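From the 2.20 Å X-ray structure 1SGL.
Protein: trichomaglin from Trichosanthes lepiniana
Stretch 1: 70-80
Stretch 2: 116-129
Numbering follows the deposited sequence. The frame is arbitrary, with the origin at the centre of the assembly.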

# COMPACT_ATOMS: atom_id res chain seq x y z
N PRO A 70 1.96 20.03 -2.30
CA PRO A 70 1.31 19.71 -3.57
C PRO A 70 0.70 18.31 -3.67
O PRO A 70 0.29 17.89 -4.75
CB PRO A 70 2.42 19.93 -4.60
CG PRO A 70 3.64 19.54 -3.84
CD PRO A 70 3.42 20.16 -2.47
N PHE A 71 0.63 17.58 -2.56
CA PHE A 71 0.09 16.23 -2.59
C PHE A 71 -0.95 15.96 -1.51
O PHE A 71 -1.58 14.90 -1.51
CB PHE A 71 1.21 15.20 -2.42
CG PHE A 71 2.34 15.36 -3.40
CD1 PHE A 71 3.66 15.32 -2.96
CD2 PHE A 71 2.10 15.51 -4.76
CE1 PHE A 71 4.73 15.43 -3.85
CE2 PHE A 71 3.15 15.61 -5.66
CZ PHE A 71 4.47 15.57 -5.21
N PHE A 72 -1.14 16.91 -0.60
CA PHE A 72 -2.07 16.71 0.51
C PHE A 72 -3.43 16.08 0.19
O PHE A 72 -3.83 15.11 0.84
CB PHE A 72 -2.30 18.02 1.25
CG PHE A 72 -3.09 17.86 2.51
CD1 PHE A 72 -2.62 17.07 3.54
CD2 PHE A 72 -4.32 18.49 2.66
CE1 PHE A 72 -3.35 16.91 4.71
CE2 PHE A 72 -5.06 18.34 3.82
CZ PHE A 72 -4.58 17.55 4.86
N GLY A 73 -4.15 16.63 -0.78
CA GLY A 73 -5.45 16.10 -1.13
C GLY A 73 -5.37 14.65 -1.57
O GLY A 73 -6.18 13.83 -1.16
N LYS A 74 -4.38 14.34 -2.39
CA LYS A 74 -4.20 12.99 -2.88
C LYS A 74 -3.79 12.02 -1.78
O LYS A 74 -4.24 10.88 -1.76
CB LYS A 74 -3.19 12.99 -4.03
CG LYS A 74 -3.65 13.87 -5.19
CD LYS A 74 -2.61 14.00 -6.31
CE LYS A 74 -2.49 12.72 -7.11
NZ LYS A 74 -1.73 12.96 -8.37
N LEU A 75 -2.96 12.48 -0.84
CA LEU A 75 -2.53 11.60 0.25
C LEU A 75 -3.69 11.24 1.17
O LEU A 75 -3.82 10.10 1.59
CB LEU A 75 -1.42 12.25 1.08
CG LEU A 75 -0.06 12.41 0.39
CD1 LEU A 75 0.95 13.02 1.37
CD2 LEU A 75 0.43 11.05 -0.08
N VAL A 76 -4.54 12.22 1.48
CA VAL A 76 -5.68 11.99 2.35
C VAL A 76 -6.66 10.99 1.72
O VAL A 76 -7.26 10.17 2.41
CB VAL A 76 -6.42 13.31 2.66
CG1 VAL A 76 -7.78 13.03 3.29
CG2 VAL A 76 -5.58 14.16 3.60
N GLU A 77 -6.80 11.06 0.41
CA GLU A 77 -7.72 10.17 -0.27
C GLU A 77 -7.12 8.80 -0.59
O GLU A 77 -7.76 7.77 -0.38
CB GLU A 77 -8.20 10.81 -1.58
CG GLU A 77 -9.54 10.27 -2.04
CD GLU A 77 -9.73 10.39 -3.54
OE1 GLU A 77 -9.43 11.47 -4.11
OE2 GLU A 77 -10.18 9.39 -4.15
N TYR A 78 -5.88 8.77 -1.06
CA TYR A 78 -5.25 7.51 -1.44
C TYR A 78 -4.26 6.89 -0.48
O TYR A 78 -3.88 5.73 -0.64
CB TYR A 78 -4.58 7.68 -2.80
CG TYR A 78 -5.55 8.07 -3.88
CD1 TYR A 78 -5.41 9.26 -4.58
CD2 TYR A 78 -6.62 7.24 -4.22
CE1 TYR A 78 -6.29 9.63 -5.58
CE2 TYR A 78 -7.51 7.59 -5.22
CZ TYR A 78 -7.34 8.79 -5.90
OH TYR A 78 -8.23 9.14 -6.89
N TRP A 79 -3.84 7.64 0.54
CA TRP A 79 -2.87 7.14 1.50
C TRP A 79 -3.33 7.38 2.94
O TRP A 79 -2.57 7.85 3.77
CB TRP A 79 -1.54 7.85 1.25
CG TRP A 79 -0.32 7.15 1.75
CD1 TRP A 79 -0.20 6.38 2.87
CD2 TRP A 79 1.00 7.24 1.20
NE1 TRP A 79 1.10 5.99 3.06
CE2 TRP A 79 1.86 6.51 2.04
CE3 TRP A 79 1.53 7.87 0.07
CZ2 TRP A 79 3.23 6.39 1.79
CZ3 TRP A 79 2.88 7.76 -0.18
CH2 TRP A 79 3.72 7.02 0.67
N PRO A 80 -4.60 7.05 3.26
CA PRO A 80 -5.09 7.26 4.62
C PRO A 80 -4.48 6.27 5.60
O PRO A 80 -3.79 5.34 5.19
CB PRO A 80 -6.59 7.03 4.48
CG PRO A 80 -6.62 5.89 3.49
CD PRO A 80 -5.61 6.34 2.44
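Stretch 2 (116-129) EWNYFKKTLKLFMK

Stretch 2 is a continuous α-helix from Glu 116 to Lys 129, its backbone amides bonding mostly to the carbonyl four residues earlier. It lies across the short helix 72-78 of stretch 1 with the two N-to-C directions 55° apart and the axes 11.5 Å from each other at closest approach. No hydrogen bond links the stretches; packing of side chains joins them, burying 721 Å² in total.

Contact begins before the first helix does. The compact ring of Pro 70 fits at the edge of the Trp 117 indole, Pro 70 CG 3.4 Å from Trp 117 NE1. Phe 71, at the N-cap position, points toward helix 116-129, and its flat ring reaches residues spaced along one side of it: Phe 71 CE1 lies over one face of Trp 117, 3.7 Å from Trp 117 CD1, while Phe 71 CZ is 3.5 Å from Lys 121 CB and Phe 71 CD1 is 3.8 Å from Phe 120 CB. Phe 71 CB rests 3.9 Å from Leu 124 CD1.

Phe 72 points away, and Gly 73 makes no contact. Lys 74 lies at the border of the contact; its long chain carries NZ to 2.9 Å from Met 128 CE, shorter than ordinary van der Waals contact and no hydrogen bond, since a methyl carbon is no acceptor. Leu 75 is buried, and its branched end brings CD2 to 4.0 Å from Leu 124 CD1, the same methyl that meets Phe 71 and Lys 74.

Val 76 and Glu 77 do not reach stretch 2. Partly exposed Tyr 78 offers an apolar ring surface to Phe 127, Tyr 78 CD2 3.6 Å from Phe 127 CE2, the planes inclined at 47°. Trp 79, where helical conformation ends, offers a broad surface: Trp 79 CZ3 lies 3.5 Å from Thr 123 CG2, and the edge of Phe 120 meets the indole face in an offset edge-to-face pair.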

# COMPACT_ATOMS: atom_id res chain seq x y z
N GLU A 116 11.95 13.80 0.50
CA GLU A 116 10.52 13.65 0.72
C GLU A 116 9.67 13.83 -0.52
O GLU A 116 8.92 12.94 -0.91
CB GLU A 116 10.04 14.64 1.76
CG GLU A 116 10.29 14.23 3.17
CD GLU A 116 9.71 15.22 4.15
OE1 GLU A 116 8.49 15.49 4.07
OE2 GLU A 116 10.47 15.72 5.00
N TRP A 117 9.78 15.01 -1.12
CA TRP A 117 9.00 15.34 -2.30
C TRP A 117 8.96 14.24 -3.34
O TRP A 117 7.89 13.77 -3.74
CB TRP A 117 9.54 16.61 -2.94
CG TRP A 117 8.54 17.25 -3.82
CD1 TRP A 117 7.41 17.90 -3.42
CD2 TRP A 117 8.55 17.28 -5.25
NE1 TRP A 117 6.71 18.33 -4.52
CE2 TRP A 117 7.39 17.97 -5.65
CE3 TRP A 117 9.43 16.79 -6.23
CZ2 TRP A 117 7.07 18.18 -7.00
CZ3 TRP A 117 9.12 17.00 -7.57
CH2 TRP A 117 7.94 17.69 -7.95
N ASN A 118 10.14 13.83 -3.80
CA ASN A 118 10.28 12.80 -4.80
C ASN A 118 9.72 11.46 -4.33
O ASN A 118 9.20 10.68 -5.13
CB ASN A 118 11.76 12.65 -5.18
CG ASN A 118 11.98 11.71 -6.34
OD1 ASN A 118 11.33 11.82 -7.38
ND2 ASN A 118 12.92 10.78 -6.18
N TYR A 119 9.81 11.19 -3.03
CA TYR A 119 9.30 9.95 -2.48
C TYR A 119 7.77 9.88 -2.65
O TYR A 119 7.24 8.91 -3.19
CB TYR A 119 9.66 9.82 -1.01
CG TYR A 119 9.13 8.57 -0.35
CD1 TYR A 119 9.61 7.30 -0.71
CD2 TYR A 119 8.16 8.65 0.65
CE1 TYR A 119 9.12 6.14 -0.09
CE2 TYR A 119 7.67 7.51 1.27
CZ TYR A 119 8.15 6.26 0.90
OH TYR A 119 7.65 5.15 1.55
N PHE A 120 7.07 10.92 -2.19
CA PHE A 120 5.62 10.93 -2.32
C PHE A 120 5.19 11.07 -3.76
O PHE A 120 4.21 10.44 -4.18
CB PHE A 120 5.03 12.06 -1.47
CG PHE A 120 5.24 11.87 -0.00
CD1 PHE A 120 4.68 10.77 0.65
CD2 PHE A 120 6.07 12.73 0.71
CE1 PHE A 120 4.95 10.53 1.99
CE2 PHE A 120 6.34 12.49 2.06
CZ PHE A 120 5.78 11.39 2.70
N LYS A 121 5.91 11.87 -4.53
CA LYS A 121 5.59 12.06 -5.94
C LYS A 121 5.68 10.73 -6.68
O LYS A 121 4.77 10.37 -7.43
CB LYS A 121 6.55 13.05 -6.57
CG LYS A 121 6.34 13.24 -8.05
CD LYS A 121 7.36 14.22 -8.62
CE LYS A 121 7.12 14.48 -10.09
NZ LYS A 121 8.10 15.45 -10.65
N LYS A 122 6.78 10.01 -6.48
CA LYS A 122 6.98 8.73 -7.16
C LYS A 122 5.98 7.67 -6.71
O LYS A 122 5.46 6.91 -7.52
CB LYS A 122 8.39 8.20 -6.90
CG LYS A 122 8.96 7.47 -8.10
CD LYS A 122 9.25 8.49 -9.20
CE LYS A 122 9.37 7.83 -10.56
NZ LYS A 122 8.07 7.25 -10.99
N THR A 123 5.73 7.61 -5.41
CA THR A 123 4.80 6.63 -4.89
C THR A 123 3.40 6.85 -5.46
O THR A 123 2.73 5.90 -5.86
CB THR A 123 4.76 6.67 -3.35
OG1 THR A 123 6.07 6.35 -2.84
CG2 THR A 123 3.75 5.66 -2.82
N LEU A 124 2.96 8.11 -5.52
CA LEU A 124 1.64 8.42 -6.06
C LEU A 124 1.56 8.17 -7.56
O LEU A 124 0.54 7.68 -8.06
CB LEU A 124 1.28 9.88 -5.75
CG LEU A 124 0.92 10.13 -4.28
CD1 LEU A 124 0.79 11.63 -4.02
CD2 LEU A 124 -0.40 9.42 -3.96
N LYS A 125 2.63 8.49 -8.29
CA LYS A 125 2.65 8.27 -9.73
C LYS A 125 2.48 6.79 -10.04
O LYS A 125 1.70 6.42 -10.91
CB LYS A 125 3.97 8.75 -10.34
CG LYS A 125 4.10 10.26 -10.43
CD LYS A 125 5.50 10.69 -10.92
CE LYS A 125 5.78 10.21 -12.34
NZ LYS A 125 5.76 8.72 -12.50
N LEU A 126 3.21 5.94 -9.32
CA LEU A 126 3.13 4.50 -9.54
C LEU A 126 1.74 3.97 -9.23
O LEU A 126 1.23 3.12 -9.95
CB LEU A 126 4.16 3.76 -8.69
CG LEU A 126 5.62 3.95 -9.12
CD1 LEU A 126 6.53 3.18 -8.19
CD2 LEU A 126 5.78 3.47 -10.55
N PHE A 127 1.13 4.46 -8.16
CA PHE A 127 -0.20 4.01 -7.78
C PHE A 127 -1.23 4.35 -8.86
O PHE A 127 -2.07 3.51 -9.20
CB PHE A 127 -0.63 4.68 -6.47
CG PHE A 127 -2.03 4.32 -6.02
CD1 PHE A 127 -2.29 3.10 -5.41
CD2 PHE A 127 -3.08 5.22 -6.21
CE1 PHE A 127 -3.57 2.77 -4.99
CE2 PHE A 127 -4.37 4.90 -5.79
CZ PHE A 127 -4.62 3.67 -5.17
N MET A 128 -1.15 5.56 -9.41
CA MET A 128 -2.08 6.00 -10.44
C MET A 128 -1.82 5.39 -11.80
O MET A 128 -2.75 5.02 -12.50
CB MET A 128 -2.08 7.53 -10.54
CG MET A 128 -2.59 8.23 -9.27
SD MET A 128 -2.58 10.04 -9.34
CE MET A 128 -0.82 10.37 -9.43
N LYS A 129 -0.54 5.26 -12.17
CA LYS A 129 -0.19 4.70 -13.47
C LYS A 129 -0.49 3.20 -13.59
O LYS A 129 -0.94 2.75 -14.64
CB LYS A 129 1.29 4.94 -13.77
CG LYS A 129 1.69 4.49 -15.16
CD LYS A 129 3.15 4.77 -15.47
CE LYS A 129 3.47 4.37 -16.91
NZ LYS A 129 4.92 4.50 -17.23